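Local atomic coordinates of uncharacterized protein (Listeria monocytogenes, PDB entry 3MAB), a protein that is of unknown function but has a TfoX C-terminal domain of the helix-hairpin-helix clan, consistent with a possible role in nucleic acid binding. Residues 8-12 with 61-67; 36-41 with 77-82; 4-9 with 25-31. The protein carries 2 engineered substitutions. All coordinates share one frame; numbering follows the deposited sequence.

Interaction 1 (8-12 with 61-67); sequences ELPNI and AVQGIRW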
loop_
_atom_site.group_PDB
_atom_site.type_symbol
_atom_site.label_atom_id
_atom_site.label_comp_id
_atom_site.label_asym_id
_atom_site.label_seq_id
_atom_site.Cartn_x
_atom_site.Cartn_y
_atom_site.Cartn_z
ATOM N N GLU B 8 3.067 -3.376 8.081
ATOM C CA GLU B 8 3.999 -2.651 7.203
ATOM C C GLU B 8 3.486 -2.545 5.753
ATOM O O GLU B 8 4.081 -1.838 4.941
ATOM C CB GLU B 8 5.374 -3.287 7.171
ATOM C CG GLU B 8 6.093 -3.196 8.522
ATOM C CD GLU B 8 7.375 -4.004 8.585
ATOM O OE1 GLU B 8 7.316 -5.221 8.314
ATOM O OE2 GLU B 8 8.439 -3.447 8.989
ATOM N N LEU B 9 2.416 -3.252 5.443
ATOM C CA LEU B 9 1.808 -3.133 4.110
ATOM C C LEU B 9 0.990 -1.868 3.980
ATOM O O LEU B 9 0.420 -1.356 4.966
ATOM C CB LEU B 9 0.884 -4.276 3.831
ATOM C CG LEU B 9 1.478 -5.666 3.941
ATOM C CD1 LEU B 9 0.403 -6.692 3.654
ATOM C CD2 LEU B 9 2.748 -5.937 3.103
ATOM N N PRO B 10 0.898 -1.336 2.742
ATOM C CA PRO B 10 0.066 -0.125 2.562
ATOM C C PRO B 10 -1.367 -0.328 3.092
ATOM O O PRO B 10 -1.960 -1.412 2.880
ATOM C CB PRO B 10 0.059 0.093 1.045
ATOM C CG PRO B 10 1.041 -0.871 0.506
ATOM C CD PRO B 10 1.434 -1.853 1.475
ATOM N N ASN B 11 -1.936 0.693 3.730
ATOM C CA ASN B 11 -3.308 0.756 4.235
ATOM C C ASN B 11 -3.651 -0.073 5.441
ATOM O O ASN B 11 -4.788 0.012 5.889
ATOM C CB ASN B 11 -4.306 0.392 3.108
ATOM C CG ASN B 11 -3.896 0.956 1.774
ATOM O OD1 ASN B 11 -3.801 2.165 1.628
ATOM N ND2 ASN B 11 -3.606 0.079 0.807
ATOM N N ILE B 12 -2.741 -0.905 5.919
ATOM C CA ILE B 12 -3.036 -1.776 7.059
ATOM C C ILE B 12 -2.594 -1.163 8.363
ATOM O O ILE B 12 -1.409 -1.185 8.641
ATOM C CB ILE B 12 -2.447 -3.193 6.870
ATOM C CG1 ILE B 12 -2.913 -3.746 5.532
ATOM C CG2 ILE B 12 -2.922 -4.089 8.054
ATOM C CD1 ILE B 12 -2.699 -5.223 5.303
ATOM N N ALA B 61 -3.419 -3.260 -0.152
ATOM C CA ALA B 61 -2.311 -4.020 0.468
ATOM C C ALA B 61 -1.809 -5.145 -0.437
ATOM O O ALA B 61 -0.591 -5.302 -0.641
ATOM C CB ALA B 61 -2.728 -4.550 1.847
ATOM N N VAL B 62 -2.742 -5.910 -0.986
ATOM C CA VAL B 62 -2.434 -7.003 -1.905
ATOM C C VAL B 62 -1.659 -6.516 -3.120
ATOM O O VAL B 62 -0.679 -7.156 -3.566
ATOM C CB VAL B 62 -3.721 -7.765 -2.308
ATOM C CG1 VAL B 62 -3.460 -8.750 -3.463
ATOM C CG2 VAL B 62 -4.336 -8.503 -1.056
ATOM N N GLN B 63 -2.062 -5.364 -3.645
ATOM C CA GLN B 63 -1.427 -4.777 -4.823
ATOM C C GLN B 63 -0.199 -4.008 -4.508
ATOM O O GLN B 63 0.496 -3.553 -5.425
ATOM C CB GLN B 63 -2.426 -3.886 -5.587
ATOM C CG GLN B 63 -3.481 -4.692 -6.231
ATOM C CD GLN B 63 -4.259 -3.907 -7.261
ATOM O OE1 GLN B 63 -3.677 -3.010 -7.908
ATOM N NE2 GLN B 63 -5.533 -4.219 -7.447
ATOM N N GLY B 64 0.116 -3.803 -3.229
ATOM C CA GLY B 64 1.250 -2.985 -2.864
ATOM C C GLY B 64 1.148 -1.484 -3.106
ATOM O O GLY B 64 2.158 -0.789 -3.331
ATOM N N ILE B 65 -0.061 -0.943 -2.969
ATOM C CA ILE B 65 -0.325 0.473 -3.221
ATOM C C ILE B 65 -1.272 1.089 -2.214
ATOM O O ILE B 65 -2.120 0.371 -1.696
ATOM C CB ILE B 65 -0.881 0.730 -4.647
ATOM C CG1 ILE B 65 -2.233 0.080 -4.843
ATOM C CG2 ILE B 65 0.081 0.231 -5.721
ATOM C CD1 ILE B 65 -2.919 0.407 -6.216
ATOM N N ARG B 66 -1.190 2.407 -1.971
ATOM C CA ARG B 66 -2.230 3.088 -1.216
ATOM C C ARG B 66 -3.534 2.878 -1.962
ATOM O O ARG B 66 -3.560 2.894 -3.191
ATOM C CB ARG B 66 -1.949 4.571 -0.891
ATOM C CG ARG B 66 -1.894 5.508 -2.051
ATOM C CD ARG B 66 -1.338 6.836 -1.504
ATOM N NE ARG B 66 -1.402 7.927 -2.450
ATOM C CZ ARG B 66 -0.553 8.113 -3.454
ATOM N NH1 ARG B 66 0.421 7.249 -3.696
ATOM N NH2 ARG B 66 -0.704 9.160 -4.250
ATOM N N TRP B 67 -4.610 2.648 -1.218
ATOM C CA TRP B 67 -5.879 2.299 -1.823
ATOM C C TRP B 67 -6.360 3.412 -2.726
ATOM O O TRP B 67 -7.089 3.148 -3.655
ATOM C CB TRP B 67 -7.006 1.942 -0.783
ATOM C CG TRP B 67 -7.331 3.077 0.145
ATOM C CD1 TRP B 67 -6.791 3.325 1.382
ATOM C CD2 TRP B 67 -8.232 4.138 -0.107
ATOM N NE1 TRP B 67 -7.257 4.518 1.890
ATOM C CE2 TRP B 67 -8.157 5.037 0.996
ATOM C CE3 TRP B 67 -9.089 4.450 -1.173
ATOM C CZ2 TRP B 67 -8.933 6.194 1.079
ATOM C CZ3 TRP B 67 -9.856 5.613 -1.097
ATOM C CH2 TRP B 67 -9.772 6.474 0.034
#
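Asn11 meets Ile65 and Trp67 through its terminal amide, which bridges the backbone on both flanks of Arg66. ND2 donates to Ile65 O at 2.9 Å, and the acceptor lies near the amide plane of Asn11, so a hydrogen on that plane can point at it. OD1 receives Trp67 N at 3.0 Å; both bonds are fairly straight, with N-H...acceptor angles of 154°. The second is bent at the acceptor, however: its C=O...donor angle is 105° and Trp67 N stands tilted out of the carbonyl plane. Asn11 CG lies anti to the carbonyl carbon but is turned from perfect staggering (chi1 -39°), which helps to bring both ends of the amide to the chain. Trp67 CD1 comes within 3.2 Å of Asn11 OD1, the indole plane being inclined to the amide. ND2 also has a weak bond to Ala57 O.

Beside this polar grip, Pro10 lies against the end of helix 52-63. Its CG approaches Gly64 C at 3.7 Å and its CB sits 3.5 Å from Ile65 O. Ala61 CB packs against Pro10 O at 3.4 Å, Ile12 CD1 at 3.5 Å and Leu9 CB at 4.1 Å. The type II turn from Leu9 to Ile12, which leads into helix 14-22, thus docks on the end of helix 52-63, closed by Gly64 with positive phi in a Schellman motif. It presents apolar groups to the last helical turn and the Asn11 amide to the backbone leaving the helix.

Arg66 carries its guanidinium away to Asp19, Asp47 and Glu54 of the second subunit. Within the chain, the contact joins the loop before helix 14-22 to the C-terminal end of helix 52-63, while Leu31 of helix 28-46 packs on both Ile12 and Ala61.

Interaction 2 (36-41 with 77-82); sequences SKEAFL and ELKKFH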
loop_
_atom_site.group_PDB
_atom_site.type_symbol
_atom_site.label_atom_id
_atom_site.label_comp_id
_atom_site.label_asym_id
_atom_site.label_seq_id
_atom_site.Cartn_x
_atom_site.Cartn_y
_atom_site.Cartn_z
ATOM N N SER B 36 -8.199 -10.084 -1.270
ATOM C CA SER B 36 -8.907 -9.109 -0.474
ATOM C C SER B 36 -10.335 -9.523 -0.181
ATOM O O SER B 36 -10.829 -9.262 0.918
ATOM C CB SER B 36 -8.891 -7.744 -1.104
ATOM O OG SER B 36 -9.546 -7.757 -2.352
ATOM N N LYS B 37 -11.040 -10.122 -1.144
ATOM C CA LYS B 37 -12.444 -10.451 -0.917
ATOM C C LYS B 37 -12.587 -11.535 0.158
ATOM O O LYS B 37 -13.418 -11.428 1.065
ATOM C CB LYS B 37 -13.129 -10.883 -2.198
ATOM C CG LYS B 37 -13.287 -9.721 -3.206
ATOM C CD LYS B 37 -14.032 -10.285 -4.439
ATOM C CE LYS B 37 -14.112 -9.264 -5.561
ATOM N NZ LYS B 37 -14.195 -9.913 -6.916
ATOM N N GLU B 38 -11.771 -12.583 0.050
ATOM C CA GLU B 38 -11.816 -13.645 1.070
ATOM C C GLU B 38 -11.384 -13.063 2.445
ATOM O O GLU B 38 -12.007 -13.336 3.446
ATOM C CB GLU B 38 -10.928 -14.818 0.716
ATOM C CG GLU B 38 -10.983 -15.856 1.849
ATOM C CD GLU B 38 -10.313 -17.164 1.596
ATOM O OE1 GLU B 38 -10.169 -17.627 0.443
ATOM O OE2 GLU B 38 -9.907 -17.797 2.620
ATOM N N ALA B 39 -10.322 -12.275 2.477
ATOM C CA ALA B 39 -9.858 -11.724 3.757
ATOM C C ALA B 39 -10.959 -10.850 4.379
ATOM O O ALA B 39 -11.258 -10.939 5.570
ATOM C CB ALA B 39 -8.582 -10.967 3.557
ATOM N N PHE B 40 -11.588 -10.037 3.552
ATOM C CA PHE B 40 -12.687 -9.193 4.006
ATOM C C PHE B 40 -13.813 -10.045 4.564
ATOM O O PHE B 40 -14.317 -9.733 5.627
ATOM C CB PHE B 40 -13.224 -8.277 2.904
ATOM C CG PHE B 40 -14.323 -7.406 3.349
ATOM C CD1 PHE B 40 -14.030 -6.197 3.920
ATOM C CD2 PHE B 40 -15.656 -7.763 3.240
ATOM C CE1 PHE B 40 -15.004 -5.383 4.400
ATOM C CE2 PHE B 40 -16.642 -6.900 3.727
ATOM C CZ PHE B 40 -16.292 -5.714 4.291
ATOM N N LEU B 41 -14.211 -11.118 3.874
ATOM C CA LEU B 41 -15.320 -11.951 4.331
ATOM C C LEU B 41 -14.998 -12.522 5.726
ATOM O O LEU B 41 -15.865 -12.676 6.598
ATOM C CB LEU B 41 -15.620 -13.079 3.348
ATOM C CG LEU B 41 -16.408 -12.681 2.126
ATOM C CD1 LEU B 41 -16.496 -13.848 1.213
ATOM C CD2 LEU B 41 -17.804 -12.120 2.452
ATOM N N GLU B 77 -15.483 -3.023 -8.937
ATOM C CA GLU B 77 -15.612 -4.442 -8.651
ATOM C C GLU B 77 -15.804 -4.676 -7.146
ATOM O O GLU B 77 -16.686 -5.464 -6.694
ATOM C CB GLU B 77 -14.370 -5.166 -9.188
ATOM C CG GLU B 77 -14.316 -6.650 -8.846
ATOM C CD GLU B 77 -13.001 -7.294 -9.169
ATOM O OE1 GLU B 77 -12.100 -6.625 -9.700
ATOM O OE2 GLU B 77 -12.890 -8.508 -8.912
ATOM N N LEU B 78 -15.031 -3.968 -6.328
ATOM C CA LEU B 78 -15.073 -4.174 -4.906
ATOM C C LEU B 78 -16.380 -3.621 -4.370
ATOM O O LEU B 78 -16.989 -4.219 -3.481
ATOM C CB LEU B 78 -13.860 -3.503 -4.240
ATOM C CG LEU B 78 -12.515 -4.119 -4.608
ATOM C CD1 LEU B 78 -11.414 -3.252 -4.055
ATOM C CD2 LEU B 78 -12.321 -5.541 -4.162
ATOM N N LYS B 79 -16.801 -2.472 -4.866
ATOM C CA LYS B 79 -18.089 -1.882 -4.445
ATOM C C LYS B 79 -19.257 -2.795 -4.777
ATOM O O LYS B 79 -20.181 -2.964 -3.938
ATOM C CB LYS B 79 -18.292 -0.529 -5.110
ATOM C CG LYS B 79 -19.499 0.141 -4.610
ATOM C CD LYS B 79 -19.693 1.552 -5.170
ATOM C CE LYS B 79 -18.891 2.599 -4.409
ATOM N NZ LYS B 79 -19.478 3.974 -4.539
ATOM N N LYS B 80 -19.246 -3.407 -5.940
ATOM C CA LYS B 80 -20.338 -4.321 -6.303
ATOM C C LYS B 80 -20.372 -5.476 -5.308
ATOM O O LYS B 80 -21.439 -5.901 -4.893
ATOM C CB LYS B 80 -20.162 -4.830 -7.712
ATOM C CG LYS B 80 -20.398 -3.831 -8.752
ATOM C CD LYS B 80 -21.611 -2.908 -8.535
ATOM C CE LYS B 80 -21.277 -1.459 -8.996
ATOM N NZ LYS B 80 -20.065 -0.873 -8.304
ATOM N N PHE B 81 -19.243 -6.035 -4.966
ATOM C CA PHE B 81 -19.122 -7.153 -4.006
ATOM C C PHE B 81 -19.647 -6.714 -2.655
ATOM O O PHE B 81 -20.526 -7.356 -2.073
ATOM C CB PHE B 81 -17.692 -7.636 -3.969
ATOM C CG PHE B 81 -17.378 -8.569 -2.843
ATOM C CD1 PHE B 81 -17.921 -9.856 -2.779
ATOM C CD2 PHE B 81 -16.578 -8.155 -1.838
ATOM C CE1 PHE B 81 -17.601 -10.696 -1.739
ATOM C CE2 PHE B 81 -16.260 -9.000 -0.786
ATOM C CZ PHE B 81 -16.771 -10.260 -0.768
ATOM N N HIS B 82 -19.221 -5.579 -2.167
ATOM C CA HIS B 82 -19.615 -5.144 -0.876
ATOM C C HIS B 82 -21.113 -4.865 -0.821
ATOM O O HIS B 82 -21.785 -5.231 0.140
ATOM C CB HIS B 82 -18.843 -3.902 -0.466
ATOM C CG HIS B 82 -19.134 -3.483 0.923
ATOM N ND1 HIS B 82 -19.935 -2.397 1.205
ATOM C CD2 HIS B 82 -18.778 -4.004 2.116
ATOM C CE1 HIS B 82 -20.049 -2.268 2.523
ATOM N NE2 HIS B 82 -19.383 -3.247 3.096
#
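Phe81 and Lys37 bury the most surface here, the aliphatic part of the lysine lying over one face of the ring. Lys37 CG stands 3.9 Å from Phe81 CD2 and is offset from the ring centre toward the rim, a CH-pi contact; CB and CD continue the coverage. Phe81 has its ring anti to the backbone N (chi1 168°), which directs it toward segment 36-41 of helix 28-46. At the ring edge, Leu41 CG lies near the plane, 3.8 Å from Phe81 CZ.

Beyond CG the Lys37 chain is extended, and it passes obliquely over the ring to reach Glu77, the residue one turn before Phe81. Lys37 NZ forms a salt bridge with Glu77 OE2 at 2.8 Å, approaching on the anti side of that oxygen; the two side chains cross at about a right angle. Glu77 OE1 has a second charged partner, Lys74.

Phe40, the third contributor, has CG anti to the backbone N, and its ring points to helix 72-85. There its CZ meets His82 CD2 at 3.7 Å, at the edge of the imidazole, the ring planes being 78° apart. Leu78, which packs on Tyr56 and Glu59 of helix 52-63, brings CD2 to 4.0 Å from Ser36 OG, a hydroxyl hydrogen-bonded to Glu59.

The local axes are 11.7 Å apart at closest approach and cross at -32°, so large side chains must span a wide gap between roughly parallel helices. Chemically, this is an aromatic and aliphatic layer bordered by a salt bridge: Lys37 serves both, its methylenes covering the ring while its ammonium group ends on a carboxylate. Glu77, shared by Lys37 and Lys74, probably balances their charges at that border.

Interaction 3 (4-9 with 25-31); sequences ANLSEL and IKTPVEL. Engineered in segment 25-31: Val29 (natural residue Gly).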
loop_
_atom_site.group_PDB
_atom_site.type_symbol
_atom_site.label_atom_id
_atom_site.label_comp_id
_atom_site.label_asym_id
_atom_site.label_seq_id
_atom_site.Cartn_x
_atom_site.Cartn_y
_atom_site.Cartn_z
ATOM N N ALA B 4 8.253 -9.043 5.918
ATOM C CA ALA B 4 7.314 -7.950 6.322
ATOM C C ALA B 4 6.179 -8.378 7.282
ATOM O O ALA B 4 5.678 -9.524 7.233
ATOM C CB ALA B 4 6.728 -7.303 5.058
ATOM N N ASN B 5 5.774 -7.450 8.147
ATOM C CA ASN B 5 4.592 -7.605 8.993
ATOM C C ASN B 5 3.400 -7.075 8.213
ATOM O O ASN B 5 3.550 -6.173 7.387
ATOM C CB ASN B 5 4.698 -6.770 10.287
ATOM C CG ASN B 5 5.581 -7.395 11.317
ATOM O OD1 ASN B 5 5.493 -8.585 11.580
ATOM N ND2 ASN B 5 6.443 -6.583 11.918
ATOM N N LEU B 6 2.191 -7.569 8.502
ATOM C CA LEU B 6 0.961 -6.993 7.933
ATOM C C LEU B 6 0.803 -5.494 8.073
ATOM O O LEU B 6 0.358 -4.810 7.139
ATOM C CB LEU B 6 -0.276 -7.701 8.484
ATOM C CG LEU B 6 -0.537 -9.112 7.983
ATOM C CD1 LEU B 6 -1.588 -9.755 8.946
ATOM C CD2 LEU B 6 -1.046 -9.104 6.572
ATOM N N SER B 7 1.159 -4.966 9.242
ATOM C CA SER B 7 1.024 -3.536 9.485
ATOM C C SER B 7 2.118 -2.730 8.772
ATOM O O SER B 7 2.116 -1.521 8.909
ATOM C CB SER B 7 1.051 -3.256 10.985
ATOM O OG SER B 7 2.281 -3.634 11.536
ATOM N N GLU B 8 3.067 -3.376 8.081
ATOM C CA GLU B 8 3.999 -2.651 7.203
ATOM C C GLU B 8 3.486 -2.545 5.753
ATOM O O GLU B 8 4.081 -1.838 4.941
ATOM C CB GLU B 8 5.374 -3.287 7.171
ATOM C CG GLU B 8 6.093 -3.196 8.522
ATOM C CD GLU B 8 7.375 -4.004 8.585
ATOM O OE1 GLU B 8 7.316 -5.221 8.314
ATOM O OE2 GLU B 8 8.439 -3.447 8.989
ATOM N N LEU B 9 2.416 -3.252 5.443
ATOM C CA LEU B 9 1.808 -3.133 4.110
ATOM C C LEU B 9 0.990 -1.868 3.980
ATOM O O LEU B 9 0.420 -1.356 4.966
ATOM C CB LEU B 9 0.884 -4.276 3.831
ATOM C CG LEU B 9 1.478 -5.666 3.941
ATOM C CD1 LEU B 9 0.403 -6.692 3.654
ATOM C CD2 LEU B 9 2.748 -5.937 3.103
ATOM N N ILE B 25 -5.321 -14.869 9.238
ATOM C CA ILE B 25 -4.467 -14.324 8.169
ATOM C C ILE B 25 -3.364 -13.564 8.859
ATOM O O ILE B 25 -3.587 -12.476 9.357
ATOM C CB ILE B 25 -5.280 -13.446 7.220
ATOM C CG1 ILE B 25 -6.372 -14.292 6.535
ATOM C CG2 ILE B 25 -4.323 -12.750 6.226
ATOM C CD1 ILE B 25 -7.408 -13.386 5.910
ATOM N N LYS B 26 -2.171 -14.170 8.950
ATOM C CA LYS B 26 -1.152 -13.672 9.884
ATOM C C LYS B 26 0.057 -12.995 9.272
ATOM O O LYS B 26 0.822 -12.339 10.001
ATOM C CB LYS B 26 -0.662 -14.804 10.817
ATOM C CG LYS B 26 -1.828 -15.609 11.461
ATOM C CD LYS B 26 -1.373 -16.437 12.636
ATOM C CE LYS B 26 -2.058 -17.806 12.773
ATOM N NZ LYS B 26 -3.481 -17.963 12.303
ATOM N N THR B 27 0.195 -13.073 7.956
ATOM C CA THR B 27 1.367 -12.535 7.242
ATOM C C THR B 27 0.952 -11.949 5.915
ATOM O O THR B 27 -0.123 -12.295 5.412
ATOM C CB THR B 27 2.371 -13.666 6.935
ATOM O OG1 THR B 27 1.831 -14.531 5.935
ATOM C CG2 THR B 27 2.770 -14.475 8.231
ATOM N N PRO B 28 1.804 -11.076 5.322
ATOM C CA PRO B 28 1.508 -10.601 3.981
ATOM C C PRO B 28 1.329 -11.699 2.946
ATOM O O PRO B 28 0.513 -11.539 2.051
ATOM C CB PRO B 28 2.741 -9.732 3.645
ATOM C CG PRO B 28 3.139 -9.211 5.008
ATOM C CD PRO B 28 2.925 -10.315 5.939
ATOM N N VAL B 29 2.104 -12.774 3.044
ATOM C CA VAL B 29 1.994 -13.913 2.073
ATOM C C VAL B 29 0.621 -14.567 2.198
ATOM O O VAL B 29 -0.069 -14.816 1.193
ATOM C CB VAL B 29 3.159 -14.974 2.243
ATOM C CG1 VAL B 29 4.551 -14.403 1.850
ATOM C CG2 VAL B 29 3.186 -15.515 3.577
ATOM N N GLU B 30 0.180 -14.731 3.448
ATOM C CA GLU B 30 -1.146 -15.295 3.674
ATOM C C GLU B 30 -2.284 -14.400 3.136
ATOM O O GLU B 30 -3.257 -14.894 2.537
ATOM C CB GLU B 30 -1.351 -15.589 5.155
ATOM C CG GLU B 30 -0.574 -16.827 5.664
ATOM C CD GLU B 30 -0.632 -17.048 7.132
ATOM O OE1 GLU B 30 -1.641 -16.704 7.818
ATOM O OE2 GLU B 30 0.372 -17.617 7.631
ATOM N N LEU B 31 -2.131 -13.100 3.281
ATOM C CA LEU B 31 -3.082 -12.167 2.700
ATOM C C LEU B 31 -3.114 -12.222 1.194
ATOM O O LEU B 31 -4.199 -12.263 0.609
ATOM C CB LEU B 31 -2.882 -10.735 3.185
ATOM C CG LEU B 31 -3.744 -9.634 2.595
ATOM C CD1 LEU B 31 -5.175 -9.831 2.889
ATOM C CD2 LEU B 31 -3.299 -8.279 3.115
HETATM O O HOH W 1 2.361 -10.066 9.977
#
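A bridging water links Leu6 to Lys26, and both of its bonds are to backbone atoms. It accepts from Leu6 N at 2.9 Å and donates to Lys26 O at 2.7 Å, satisfying an N-H at the start of the 3-10 segment 6-8 and a carbonyl just before helix 28-46.

Apart from this bridge the direct contact is apolar. Leu6 holds CG anti to its carbonyl carbon (chi1 -72°), and its two methyls divide along the opposing chain: CD1 lies 3.4 Å from Ile25 O, whereas CD2 lies 3.5 Å from Thr27 O and also faces Leu31 CB. The two methyls lie side by side along one flank of the backbone that leads into the helix. Thr27 holds the N-cap position, and Pro28, which starts helix 28-46, is met by Ala4, Leu6 and Leu9. Its CD approaches Ala4 O at 3.1 Å, a close contact with a carbonyl, its CG touches Ala4 CB, and Leu9 brings both methyls to the ring, CD2 being 3.8 Å from Pro28 CG. Leu9 CD1 further meets Leu31 CD2, carrying the apolar seam into the helix.

Each segment is also tied to itself by a glutamate. Asn5 N donates to Glu8 OE1 at 2.7 Å in a nearly straight bond (176°) that uses the anti lone pair, while Glu8 OE2 pairs with Lys75 of the second subunit. Lys26 N donates to Glu30 OE1 at 2.8 Å, approaching from above the carboxylate plane. These bonds tie Asn5 to Glu8 and Lys26 to the first turn of helix 28-46. Leu20 of helix 14-22 packs on Leu6 and Ile25 alike.

Direct contact is therefore packing of leucines and Ala4 on Pro28, Leu31 and the backbone of 25-27, while the polar link between the two backbones, Leu6 N to Lys26 O, runs through a water.

Overall arrangement
Interactions 1 and 3 share the N-terminal loop: Leu9 takes part in both, and Ile12 of the first packs on Leu6 and Leu31 of the third. They dock that loop on the end of helix 52-63 and the start of helix 28-46, respectively, and both border the second subunit. Interaction 2, across the chain's centre, joins helices 28-46 and 72-85 and meets no other chain of the assembly. Most touching residues of interaction 1 are buried, none of interaction 2 is fully exposed, and interaction 3 includes exposed Ala4, Asn5 and Lys26. Their polar parts differ: direct amide-to-backbone bonds in interaction 1, a salt bridge in interaction 2, a water bridge in interaction 3. Ala39 packing on Ile25 and Leu31 connects interactions 2 and 3.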